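Local atomic coordinates of uncharacterized protein (Aeropyrum pernix, PDB entry 3P1Z), a protein that belongs to the tRNA-splicing endonuclease family and may therefore bind nucleic acid and cut introns out of tRNA precursors. Residues E7-K12 and E65-A70; A15-E20 and A77-S82; A86-D91 and I158-A163; Y117-L122 and I148-D153. All blocks are in the same frame, centred on the assembly; numbering follows the deposited sequence.

Interaction 1 (E7-K12 and E65-A70)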
loop_
_atom_site.group_PDB
_atom_site.type_symbol
_atom_site.label_atom_id
_atom_site.label_comp_id
_atom_site.label_asym_id
_atom_site.label_seq_id
_atom_site.Cartn_x
_atom_site.Cartn_y
_atom_site.Cartn_z
ATOM N N GLU A 7 45.448 -23.998 -7.935
ATOM C CA GLU A 7 44.755 -23.321 -9.031
ATOM C C GLU A 7 44.876 -21.795 -8.884
ATOM O O GLU A 7 44.039 -21.152 -8.233
ATOM C CB GLU A 7 43.279 -23.750 -9.061
ATOM C CG GLU A 7 42.510 -23.403 -10.343
ATOM C CD GLU A 7 41.048 -23.832 -10.280
ATOM O OE1 GLU A 7 40.485 -24.185 -11.339
ATOM O OE2 GLU A 7 40.468 -23.825 -9.167
ATOM N N VAL A 8 45.924 -21.223 -9.480
ATOM C CA VAL A 8 46.197 -19.787 -9.350
ATOM C C VAL A 8 45.850 -19.009 -10.627
ATOM O O VAL A 8 45.875 -17.778 -10.639
ATOM C CB VAL A 8 47.682 -19.505 -8.940
ATOM C CG1 VAL A 8 48.103 -20.407 -7.778
ATOM C CG2 VAL A 8 48.634 -19.674 -10.122
ATOM N N ALA A 9 45.524 -19.740 -11.695
ATOM C CA ALA A 9 45.144 -19.143 -12.979
ATOM C C ALA A 9 43.802 -18.395 -12.892
ATOM O O ALA A 9 42.793 -18.973 -12.490
ATOM C CB ALA A 9 45.098 -20.221 -14.080
ATOM N N GLY A 10 43.788 -17.116 -13.265
ATOM C CA GLY A 10 42.547 -16.353 -13.287
ATOM C C GLY A 10 42.281 -15.471 -12.074
ATOM O O GLY A 10 41.518 -14.508 -12.164
ATOM N N CYS A 11 42.886 -15.807 -10.936
ATOM C CA CYS A 11 42.810 -14.968 -9.744
ATOM C C CYS A 11 43.874 -13.885 -9.859
ATOM O O CYS A 11 44.935 -14.126 -10.429
ATOM C CB CYS A 11 43.075 -15.806 -8.496
ATOM S SG CYS A 11 42.757 -17.568 -8.735
ATOM N N LYS A 12 43.598 -12.697 -9.333
ATOM C CA LYS A 12 44.619 -11.655 -9.245
ATOM C C LYS A 12 45.176 -11.591 -7.825
ATOM O O LYS A 12 45.808 -10.601 -7.450
ATOM C CB LYS A 12 44.078 -10.281 -9.665
ATOM C CG LYS A 12 43.954 -10.063 -11.161
ATOM C CD LYS A 12 43.220 -8.765 -11.421
ATOM C CE LYS A 12 42.655 -8.677 -12.831
ATOM N NZ LYS A 12 41.525 -7.695 -12.917
ATOM N N GLU A 65 41.382 -22.964 -2.574
ATOM C CA GLU A 65 40.979 -23.612 -3.821
ATOM C C GLU A 65 39.549 -23.247 -4.196
ATOM O O GLU A 65 38.996 -23.761 -5.170
ATOM C CB GLU A 65 41.124 -25.134 -3.713
ATOM C CG GLU A 65 42.543 -25.613 -3.902
ATOM C CD GLU A 65 43.178 -25.020 -5.150
ATOM O OE1 GLU A 65 42.815 -25.452 -6.271
ATOM O OE2 GLU A 65 44.041 -24.121 -5.005
ATOM N N THR A 66 38.954 -22.353 -3.413
ATOM C CA THR A 66 37.574 -21.950 -3.639
ATOM C C THR A 66 37.515 -20.656 -4.440
ATOM O O THR A 66 38.245 -19.707 -4.156
ATOM C CB THR A 66 36.820 -21.789 -2.305
ATOM O OG1 THR A 66 36.917 -23.009 -1.563
ATOM C CG2 THR A 66 35.358 -21.477 -2.557
ATOM N N ARG A 67 36.661 -20.624 -5.457
ATOM C CA ARG A 67 36.538 -19.429 -6.279
ATOM C C ARG A 67 35.146 -18.803 -6.258
ATOM O O ARG A 67 34.188 -19.387 -5.749
ATOM C CB ARG A 67 36.929 -19.719 -7.727
ATOM C CG ARG A 67 38.356 -20.146 -7.922
ATOM C CD ARG A 67 38.824 -19.717 -9.302
ATOM N NE ARG A 67 40.154 -20.232 -9.611
ATOM C CZ ARG A 67 40.810 -19.999 -10.744
ATOM N NH1 ARG A 67 40.261 -19.246 -11.698
ATOM N NH2 ARG A 67 42.018 -20.524 -10.918
ATOM N N GLY A 68 35.063 -17.599 -6.822
ATOM C CA GLY A 68 33.806 -16.926 -7.065
ATOM C C GLY A 68 32.819 -16.957 -5.915
ATOM O O GLY A 68 33.197 -16.928 -4.750
ATOM N N TRP A 69 31.540 -17.027 -6.262
ATOM C CA TRP A 69 30.454 -16.907 -5.295
ATOM C C TRP A 69 30.485 -17.968 -4.210
ATOM O O TRP A 69 29.995 -17.743 -3.109
ATOM C CB TRP A 69 29.101 -16.872 -6.011
ATOM C CG TRP A 69 28.803 -15.520 -6.543
ATOM C CD1 TRP A 69 29.166 -15.008 -7.760
ATOM C CD2 TRP A 69 28.105 -14.484 -5.867
ATOM N NE1 TRP A 69 28.721 -13.718 -7.883
ATOM C CE2 TRP A 69 28.068 -13.370 -6.732
ATOM C CE3 TRP A 69 27.501 -14.389 -4.614
ATOM C CZ2 TRP A 69 27.442 -12.172 -6.375
ATOM C CZ3 TRP A 69 26.889 -13.208 -4.269
ATOM C CH2 TRP A 69 26.858 -12.114 -5.144
ATOM N N ALA A 70 31.057 -19.122 -4.515
ATOM C CA ALA A 70 31.266 -20.140 -3.502
ATOM C C ALA A 70 32.285 -19.627 -2.485
ATOM O O ALA A 70 32.274 -20.028 -1.318
ATOM C CB ALA A 70 31.744 -21.423 -4.137
#
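Arg67 pushes its guanidinium up to the turn that contains Cys11, and Glu7 meets it from the opposite side. The sulfur of Cys11 sits over the centre of one guanidinium face, with SG 3.7 Å from Arg67 CZ, while OE1 of Glu7 lies over the other face. The carboxylate and guanidinium planes are turned 54° apart. Glu7 OE2, a long 3.6 Å from Arg67 NE, lies well out of the guanidinium plane, so this salt bridge is a matter of charge alone. One N-H group reaches the backbone: Arg67 NH2 makes a weak bond to Glu7 O at 3.4 Å. The carbonyl O of Ala9 lies at the guanidinium edge, but its modelled place is doubtful. An arginine suits this spot, since its long, largely extended chain ends in a flat cation that can be covered on both faces while its N-H groups stay near backbone carbonyls.

The receiving loop is a type II beta turn from Val8 to Cys11, leading into strand 14-18 of the SEN2-like N-terminal region. Its Gly10 has a positive phi, where a CB would jam against the preceding carbonyl, which by itself calls for glycine.

Beside the turn, Glu7 N points almost straight (177°) at the syn lone pair of Glu65 OE2, 3.3 Å away. The two acids are close, Glu7 OE2 lying 4.1 Å from Glu65 OE1, a repulsion that Arg67 probably eases. Further out, a disulfide to Cys62 fixes the sulfur of Cys11, Arg67 also touches Cys62, and Val8 rests on Phe28.

Interaction 2 (A15-E20 and A77-S82)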
loop_
_atom_site.group_PDB
_atom_site.type_symbol
_atom_site.label_atom_id
_atom_site.label_comp_id
_atom_site.label_asym_id
_atom_site.label_seq_id
_atom_site.Cartn_x
_atom_site.Cartn_y
_atom_site.Cartn_z
ATOM N N ALA A 15 43.725 -15.776 -0.965
ATOM C CA ALA A 15 43.520 -15.409 0.440
ATOM C C ALA A 15 42.924 -16.527 1.292
ATOM O O ALA A 15 42.137 -17.336 0.819
ATOM C CB ALA A 15 42.649 -14.154 0.533
ATOM N N ARG A 16 43.303 -16.550 2.563
ATOM C CA ARG A 16 42.813 -17.559 3.493
ATOM C C ARG A 16 41.846 -16.928 4.470
ATOM O O ARG A 16 41.920 -15.736 4.756
ATOM C CB ARG A 16 43.960 -18.152 4.293
ATOM C CG ARG A 16 44.380 -17.270 5.436
ATOM C CD ARG A 16 45.143 -18.040 6.489
ATOM N NE ARG A 16 45.778 -17.125 7.431
ATOM C CZ ARG A 16 47.004 -16.629 7.277
ATOM N NH1 ARG A 16 47.731 -16.972 6.218
ATOM N NH2 ARG A 16 47.505 -15.793 8.184
ATOM N N LEU A 17 40.945 -17.735 5.007
ATOM C CA LEU A 17 39.968 -17.215 5.941
ATOM C C LEU A 17 40.387 -17.540 7.361
ATOM O O LEU A 17 40.374 -18.700 7.763
ATOM C CB LEU A 17 38.594 -17.814 5.664
ATOM C CG LEU A 17 37.514 -17.221 6.561
ATOM C CD1 LEU A 17 37.432 -15.719 6.326
ATOM C CD2 LEU A 17 36.183 -17.894 6.289
ATOM N N GLY A 18 40.760 -16.517 8.119
ATOM C CA GLY A 18 41.070 -16.701 9.526
ATOM C C GLY A 18 39.850 -16.542 10.418
ATOM O O GLY A 18 38.762 -16.184 9.953
ATOM N N VAL A 19 40.032 -16.806 11.710
ATOM C CA VAL A 19 38.956 -16.645 12.688
ATOM C C VAL A 19 38.257 -15.293 12.584
ATOM O O VAL A 19 37.026 -15.229 12.598
ATOM C CB VAL A 19 39.445 -16.833 14.131
ATOM C CG1 VAL A 19 38.507 -16.119 15.092
ATOM C CG2 VAL A 19 39.536 -18.311 14.471
ATOM N N GLU A 20 39.027 -14.213 12.505
ATOM C CA GLU A 20 38.424 -12.916 12.213
ATOM C C GLU A 20 39.205 -12.214 11.127
ATOM O O GLU A 20 40.168 -11.479 11.395
ATOM C CB GLU A 20 38.331 -12.007 13.439
ATOM C CG GLU A 20 37.012 -11.213 13.538
ATOM C CD GLU A 20 36.673 -10.347 12.305
ATOM O OE1 GLU A 20 35.458 -10.113 12.069
ATOM O OE2 GLU A 20 37.597 -9.901 11.580
ATOM N N ALA A 77 29.341 -16.197 5.162
ATOM C CA ALA A 77 28.906 -17.042 6.256
ATOM C C ALA A 77 29.980 -17.007 7.331
ATOM O O ALA A 77 29.706 -16.708 8.497
ATOM C CB ALA A 77 28.667 -18.467 5.777
ATOM N N GLY A 78 31.214 -17.282 6.916
ATOM C CA GLY A 78 32.301 -17.520 7.844
ATOM C C GLY A 78 32.443 -16.437 8.886
ATOM O O GLY A 78 32.502 -16.723 10.092
ATOM N N LEU A 79 32.476 -15.192 8.410
ATOM C CA LEU A 79 32.752 -14.030 9.247
ATOM C C LEU A 79 31.484 -13.490 9.903
ATOM O O LEU A 79 31.533 -12.537 10.681
ATOM C CB LEU A 79 33.443 -12.939 8.415
ATOM C CG LEU A 79 34.805 -13.343 7.829
ATOM C CD1 LEU A 79 35.418 -12.243 6.978
ATOM C CD2 LEU A 79 35.772 -13.735 8.934
ATOM N N GLY A 80 30.350 -14.111 9.595
ATOM C CA GLY A 80 29.078 -13.681 10.144
ATOM C C GLY A 80 28.542 -12.400 9.534
ATOM O O GLY A 80 27.946 -11.587 10.227
ATOM N N LEU A 81 28.749 -12.209 8.236
ATOM C CA LEU A 81 28.203 -11.042 7.547
ATOM C C LEU A 81 26.708 -11.180 7.255
ATOM O O LEU A 81 26.094 -12.194 7.584
ATOM C CB LEU A 81 28.962 -10.772 6.248
ATOM C CG LEU A 81 30.450 -10.536 6.489
ATOM C CD1 LEU A 81 31.169 -10.082 5.219
ATOM C CD2 LEU A 81 30.611 -9.527 7.612
ATOM N N SER A 82 26.129 -10.140 6.656
ATOM C CA SER A 82 24.725 -10.156 6.248
ATOM C C SER A 82 24.586 -10.166 4.733
ATOM O O SER A 82 25.014 -9.222 4.048
ATOM C CB SER A 82 23.964 -8.948 6.799
ATOM O OG SER A 82 22.858 -8.643 5.955
#
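Leu17, on an edge strand, within this chain, of the antiparallel sheet in the N-terminal region, packs against Leu79 and Gly78 where helix 68-79 runs out in a Schellman motif. Gly80 takes the positive phi that ends the helix, a backbone angle favouring glycine, and its N bonds back to Ala77 O at 2.9 Å.

Apolar packing carries the contact. The two leucines slide past each other in opposite directions, and CD1 of Leu17 comes 3.7 Å from CD2 of Leu79 and 3.8 Å from its CG. In Leu17, CG is anti to the backbone N (chi1 -176°), and the branched end spreads its two methyls over different partners: CD1 on Leu79, CD2 over the helix backbone, 4.2 Å from Gly78 CA. Glycine suits position 78 because a CB would collide with that CD2. Behind the pair, Leu17 touches Val22 and Met63, and Leu79 touches Pro49. An alanine at Leu79 would probably open a gap beneath Leu17 CD1 and deprive the turn after the strand of its apolar neighbour.

No hydrogen bond joins the two segments; past Leu17 the remaining contacts are van der Waals touches of one methyl on backbone. Leu79 CD2 lies 4.0 Å from Gly18 O and 4.2 Å from Val19 O, and it ends against Glu20 CA at 4.3 Å.

Interaction 3 (A86-D91 and I158-A163)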
loop_
_atom_site.group_PDB
_atom_site.type_symbol
_atom_site.label_atom_id
_atom_site.label_comp_id
_atom_site.label_asym_id
_atom_site.label_seq_id
_atom_site.Cartn_x
_atom_site.Cartn_y
_atom_site.Cartn_z
ATOM N N ALA A 86 25.886 -7.171 1.998
ATOM C CA ALA A 86 26.913 -7.595 1.044
ATOM C C ALA A 86 26.483 -7.330 -0.389
ATOM O O ALA A 86 27.285 -6.938 -1.240
ATOM C CB ALA A 86 27.199 -9.073 1.222
ATOM N N LEU A 87 25.205 -7.586 -0.649
ATOM C CA LEU A 87 24.624 -7.346 -1.959
ATOM C C LEU A 87 24.624 -5.850 -2.257
ATOM O O LEU A 87 25.096 -5.442 -3.322
ATOM C CB LEU A 87 23.213 -7.948 -2.060
ATOM C CG LEU A 87 23.166 -9.484 -2.074
ATOM C CD1 LEU A 87 21.734 -10.044 -2.021
ATOM C CD2 LEU A 87 23.917 -10.009 -3.295
ATOM N N VAL A 88 24.126 -5.039 -1.317
ATOM C CA VAL A 88 24.048 -3.588 -1.510
ATOM C C VAL A 88 25.430 -3.016 -1.665
ATOM O O VAL A 88 25.627 -1.977 -2.302
ATOM C CB VAL A 88 23.419 -2.863 -0.306
ATOM C CG1 VAL A 88 23.351 -1.370 -0.578
ATOM C CG2 VAL A 88 22.047 -3.424 -0.004
ATOM N N TYR A 89 26.374 -3.700 -1.033
ATOM C CA TYR A 89 27.780 -3.365 -1.113
ATOM C C TYR A 89 28.262 -3.652 -2.517
ATOM O O TYR A 89 28.775 -2.765 -3.195
ATOM C CB TYR A 89 28.552 -4.227 -0.127
ATOM C CG TYR A 89 30.001 -3.874 0.014
ATOM C CD1 TYR A 89 30.450 -3.183 1.128
ATOM C CD2 TYR A 89 30.927 -4.238 -0.952
ATOM C CE1 TYR A 89 31.786 -2.861 1.279
ATOM C CE2 TYR A 89 32.263 -3.920 -0.809
ATOM C CZ TYR A 89 32.682 -3.227 0.309
ATOM O OH TYR A 89 33.998 -2.889 0.478
ATOM N N PHE A 90 28.091 -4.896 -2.953
ATOM C CA PHE A 90 28.543 -5.288 -4.281
ATOM C C PHE A 90 28.011 -4.307 -5.304
ATOM O O PHE A 90 28.769 -3.757 -6.100
ATOM C CB PHE A 90 28.068 -6.691 -4.651
ATOM C CG PHE A 90 28.622 -7.775 -3.786
ATOM C CD1 PHE A 90 29.656 -7.525 -2.908
ATOM C CD2 PHE A 90 28.125 -9.061 -3.874
ATOM C CE1 PHE A 90 30.158 -8.532 -2.107
ATOM C CE2 PHE A 90 28.633 -10.073 -3.088
ATOM C CZ PHE A 90 29.652 -9.809 -2.203
ATOM N N ASP A 91 26.693 -4.117 -5.277
ATOM C CA ASP A 91 26.010 -3.182 -6.155
ATOM C C ASP A 91 26.759 -1.864 -6.117
ATOM O O ASP A 91 27.126 -1.316 -7.156
ATOM C CB ASP A 91 24.571 -2.976 -5.676
ATOM C CG ASP A 91 23.667 -2.370 -6.745
ATOM O OD1 ASP A 91 23.318 -3.072 -7.719
ATOM O OD2 ASP A 91 23.286 -1.190 -6.602
ATOM N N ILE A 158 17.123 -4.723 -5.430
ATOM C CA ILE A 158 17.539 -3.604 -4.604
ATOM C C ILE A 158 17.007 -2.275 -5.104
ATOM O O ILE A 158 17.163 -1.931 -6.268
ATOM C CB ILE A 158 19.055 -3.482 -4.574
ATOM C CG1 ILE A 158 19.684 -4.802 -4.132
ATOM C CG2 ILE A 158 19.470 -2.313 -3.674
ATOM C CD1 ILE A 158 21.181 -4.825 -4.280
ATOM N N THR A 159 16.404 -1.518 -4.200
ATOM C CA THR A 159 15.953 -0.169 -4.512
ATOM C C THR A 159 16.618 0.851 -3.605
ATOM O O THR A 159 16.940 0.562 -2.455
ATOM C CB THR A 159 14.436 -0.034 -4.387
ATOM O OG1 THR A 159 13.822 -1.245 -4.831
ATOM C CG2 THR A 159 13.965 1.089 -5.253
ATOM N N TYR A 160 16.836 2.046 -4.132
ATOM C CA TYR A 160 17.486 3.085 -3.351
ATOM C C TYR A 160 16.596 4.312 -3.218
ATOM O O TYR A 160 16.005 4.776 -4.195
ATOM C CB TYR A 160 18.821 3.475 -3.978
ATOM C CG TYR A 160 19.892 2.410 -3.883
ATOM C CD1 TYR A 160 20.571 2.179 -2.685
ATOM C CD2 TYR A 160 20.241 1.653 -4.990
ATOM C CE1 TYR A 160 21.565 1.222 -2.594
ATOM C CE2 TYR A 160 21.238 0.685 -4.908
ATOM C CZ TYR A 160 21.891 0.472 -3.709
ATOM O OH TYR A 160 22.865 -0.489 -3.627
ATOM N N TYR A 161 16.503 4.827 -1.997
ATOM C CA TYR A 161 15.713 6.018 -1.717
ATOM C C TYR A 161 16.400 6.904 -0.694
ATOM O O TYR A 161 16.759 6.462 0.392
ATOM C CB TYR A 161 14.332 5.636 -1.186
ATOM C CG TYR A 161 13.471 4.890 -2.177
ATOM C CD1 TYR A 161 12.827 5.554 -3.213
ATOM C CD2 TYR A 161 13.294 3.522 -2.071
ATOM C CE1 TYR A 161 12.037 4.873 -4.120
ATOM C CE2 TYR A 161 12.503 2.829 -2.978
ATOM C CZ TYR A 161 11.877 3.509 -4.003
ATOM O OH TYR A 161 11.085 2.817 -4.906
ATOM N N GLU A 162 16.597 8.160 -1.052
ATOM C CA GLU A 162 16.927 9.173 -0.066
ATOM C C GLU A 162 15.756 9.267 0.888
ATOM O O GLU A 162 14.610 9.285 0.461
ATOM C CB GLU A 162 17.120 10.515 -0.753
ATOM C CG GLU A 162 17.799 11.546 0.099
ATOM C CD GLU A 162 18.568 12.554 -0.731
ATOM O OE1 GLU A 162 19.168 13.464 -0.126
ATOM O OE2 GLU A 162 18.582 12.434 -1.977
ATOM N N ALA A 163 16.040 9.326 2.179
ATOM C CA ALA A 163 15.003 9.546 3.188
ATOM C C ALA A 163 15.390 10.703 4.124
ATOM O O ALA A 163 16.188 10.529 5.038
ATOM C CB ALA A 163 14.755 8.265 3.975
#
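Tyr160 and Asp91 reach toward each other tip to tip, the ring of the strand residue meeting the carboxylate of the helix residue. The carboxylate oxygen OD2 of Asp91 lies at the ring edge and in its plane, and the two flat groups are turned only 27° apart. The tyrosine OH donates to Asp91 OD2 at 3.1 Å, although the position of that oxygen is less certain than most. Asp91 OD2 also forms a salt bridge with Lys95, one helical turn on, so a tyrosine hydroxyl and a lysine ammonium would together steady the acid's charge.

Val88 meets the same ring differently. It slides past Tyr160 in the opposite direction and sets its methyl CG1 at the ring edge, 3.7 Å from CE1. A phenylalanine in place of Tyr160 would probably leave Asp91 OD2 without its hydroxyl donor and thin the packing on Val88 CG1.

Ile158, two residues before the tyrosine, points at the helix. Its CG1 is anti to the carbonyl carbon (chi1 -55°), and the chain runs on extended to CD1, which lies 4.1 Å from both Leu87 O and Asp91 CB and 4.2 Å from Val88 CA. An unbranched tip suits this place among Leu87, Val88 and Asp91, one helical turn of the backbone.

The axes of helix 86-91 and strand 158-163 approach to 10.2 Å at their closest, at 74°. Beyond the contact, Tyr161 and Glu162 of the strand pair antiparallel with a strand of a neighbouring subunit. A helix laid across a mixed sheet in this way accords with the alpha/beta catalytic C-terminal domain of tRNA-intron endonucleases.

Interaction 4 (Y117-L122 and I148-D153)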
loop_
_atom_site.group_PDB
_atom_site.type_symbol
_atom_site.label_atom_id
_atom_site.label_comp_id
_atom_site.label_asym_id
_atom_site.label_seq_id
_atom_site.Cartn_x
_atom_site.Cartn_y
_atom_site.Cartn_z
ATOM N N TYR A 117 27.559 9.622 2.051
ATOM C CA TYR A 117 26.251 9.009 1.936
ATOM C C TYR A 117 26.110 7.843 2.902
ATOM O O TYR A 117 26.912 6.927 2.908
ATOM C CB TYR A 117 26.053 8.525 0.507
ATOM C CG TYR A 117 25.698 9.614 -0.484
ATOM C CD1 TYR A 117 24.374 9.940 -0.725
ATOM C CD2 TYR A 117 26.678 10.300 -1.189
ATOM C CE1 TYR A 117 24.029 10.925 -1.629
ATOM C CE2 TYR A 117 26.345 11.283 -2.101
ATOM C CZ TYR A 117 25.015 11.597 -2.318
ATOM O OH TYR A 117 24.671 12.580 -3.222
ATOM N N GLU A 118 25.078 7.867 3.722
ATOM C CA GLU A 118 24.905 6.815 4.708
ATOM C C GLU A 118 23.733 5.943 4.304
ATOM O O GLU A 118 22.598 6.411 4.253
ATOM C CB GLU A 118 24.667 7.419 6.092
ATOM C CG GLU A 118 24.270 6.421 7.156
ATOM C CD GLU A 118 24.177 7.056 8.531
ATOM O OE1 GLU A 118 23.190 6.783 9.250
ATOM O OE2 GLU A 118 25.084 7.844 8.888
ATOM N N VAL A 119 23.998 4.675 4.013
ATOM C CA VAL A 119 22.948 3.796 3.514
ATOM C C VAL A 119 22.517 2.790 4.558
ATOM O O VAL A 119 23.333 2.047 5.090
ATOM C CB VAL A 119 23.339 3.052 2.214
ATOM C CG1 VAL A 119 22.131 2.295 1.642
ATOM C CG2 VAL A 119 23.913 4.012 1.175
ATOM N N LEU A 120 21.220 2.760 4.836
ATOM C CA LEU A 120 20.676 1.774 5.744
ATOM C C LEU A 120 20.117 0.661 4.898
ATOM O O LEU A 120 19.372 0.925 3.955
ATOM C CB LEU A 120 19.584 2.394 6.600
ATOM C CG LEU A 120 18.872 1.482 7.593
ATOM C CD1 LEU A 120 19.799 1.078 8.717
ATOM C CD2 LEU A 120 17.662 2.192 8.157
ATOM N N VAL A 121 20.496 -0.575 5.223
ATOM C CA VAL A 121 20.054 -1.758 4.486
ATOM C C VAL A 121 18.892 -2.409 5.214
ATOM O O VAL A 121 19.013 -2.762 6.373
ATOM C CB VAL A 121 21.188 -2.802 4.330
ATOM C CG1 VAL A 121 20.761 -3.951 3.418
ATOM C CG2 VAL A 121 22.446 -2.152 3.794
ATOM N N LEU A 122 17.769 -2.560 4.522
ATOM C CA LEU A 122 16.584 -3.189 5.092
ATOM C C LEU A 122 16.130 -4.328 4.201
ATOM O O LEU A 122 16.323 -4.277 2.995
ATOM C CB LEU A 122 15.453 -2.166 5.227
ATOM C CG LEU A 122 15.803 -0.868 5.955
ATOM C CD1 LEU A 122 14.755 0.199 5.659
ATOM C CD2 LEU A 122 15.921 -1.121 7.432
ATOM N N ILE A 148 20.426 7.601 3.147
ATOM C CA ILE A 148 19.980 6.713 2.082
ATOM C C ILE A 148 19.366 5.444 2.648
ATOM O O ILE A 148 19.770 4.964 3.705
ATOM C CB ILE A 148 21.099 6.421 1.062
ATOM C CG1 ILE A 148 21.587 7.738 0.442
ATOM C CG2 ILE A 148 20.625 5.459 -0.024
ATOM C CD1 ILE A 148 20.541 8.455 -0.382
ATOM N N VAL A 149 18.355 4.931 1.956
ATOM C CA VAL A 149 17.724 3.674 2.339
ATOM C C VAL A 149 17.770 2.699 1.157
ATOM O O VAL A 149 17.367 3.016 0.034
ATOM C CB VAL A 149 16.284 3.894 2.874
ATOM C CG1 VAL A 149 15.245 3.559 1.816
ATOM C CG2 VAL A 149 16.044 3.084 4.113
ATOM N N ALA A 150 18.308 1.517 1.409
ATOM C CA ALA A 150 18.351 0.485 0.382
ATOM C C ALA A 150 17.502 -0.708 0.802
ATOM O O ALA A 150 17.781 -1.378 1.800
ATOM C CB ALA A 150 19.790 0.059 0.081
ATOM N N ILE A 151 16.448 -0.953 0.043
ATOM C CA ILE A 151 15.574 -2.064 0.336
ATOM C C ILE A 151 15.816 -3.206 -0.618
ATOM O O ILE A 151 15.768 -3.054 -1.832
ATOM C CB ILE A 151 14.112 -1.644 0.299
ATOM C CG1 ILE A 151 13.897 -0.551 1.345
ATOM C CG2 ILE A 151 13.200 -2.851 0.558
ATOM C CD1 ILE A 151 13.167 0.635 0.836
ATOM N N VAL A 152 16.090 -4.359 -0.042
ATOM C CA VAL A 152 16.310 -5.546 -0.815
ATOM C C VAL A 152 15.083 -6.388 -0.616
ATOM O O VAL A 152 14.819 -6.835 0.485
ATOM C CB VAL A 152 17.562 -6.296 -0.304
ATOM C CG1 VAL A 152 17.887 -7.490 -1.208
ATOM C CG2 VAL A 152 18.737 -5.335 -0.214
ATOM N N ASP A 153 14.320 -6.613 -1.670
ATOM C CA ASP A 153 13.140 -7.447 -1.512
ATOM C C ASP A 153 13.477 -8.936 -1.363
ATOM O O ASP A 153 14.631 -9.372 -1.501
ATOM C CB ASP A 153 12.125 -7.230 -2.648
ATOM C CG ASP A 153 12.403 -8.108 -3.873
ATOM O OD1 ASP A 153 11.458 -8.464 -4.607
ATOM O OD2 ASP A 153 13.567 -8.439 -4.114
#
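Val119 faces Ile148 and Leu122 faces Ile151 at the two ends of a parallel strand pairing, with Leu120 beside Val149 and Val121 beside Ala150 in between. Five backbone hydrogen bonds join the strands. Two are Ile148 N to Glu118 O at 2.7 Å and Ala150 N to Leu120 O at 2.8 Å; Leu122 N to Ala150 O and Val152 N to Leu122 O are each 3.0 Å and nearly straight, while Leu120 N to Ile148 O is less surely placed. Weaker CA-H...O contacts fill the spaces between.

Apolar packing lines both faces. On one, Val119 CG1 touches Ala150 CB at 3.6 Å and its CG2 meets Ile148 CB at 3.7 Å; the small alanine suits a place that Val88 and Tyr160 also press upon. On the other, Leu122 crosses Val149 at about a right angle, with Leu122 CD1 3.5 Å from Val149 CG2. At the start of the pairing, Ile148 CG1 lies by the edge of the Tyr117 ring.

The one charged side chain of segment 117-122, Glu118, turns away to a salt bridge with Arg104. Helix 130-142 links the strands in a beta-alpha-beta crossover. Backbone bonding sets the register, and beta-branched and aliphatic side chains make both faces of this pairing largely hydrophobic, Glu118 apart.

Interactions 1 and 2 lie in the N-terminal half and both use helix 68-79, their centres about 17 Å apart. Interactions 3 and 4 lie in the catalytic C-terminal domain, only about 5 Å apart between centres, and share a sheet: Thr159 N is 2.9 Å from Ile151 O, a probable hydrogen bond, and Val88 CG2 packs on Val121 CG1 at 3.7 Å. One meeting of the two halves is Trp69 CH2 on Phe90 CE2 at 3.4 Å, linking interaction 1 to the helix of interaction 3, although their centres are about 26 Å apart. Interactions 1 and 4 do not touch, their nearest atoms being about 11 Å apart. By family, the domain of interactions 3 and 4 probably holds the catalytic site.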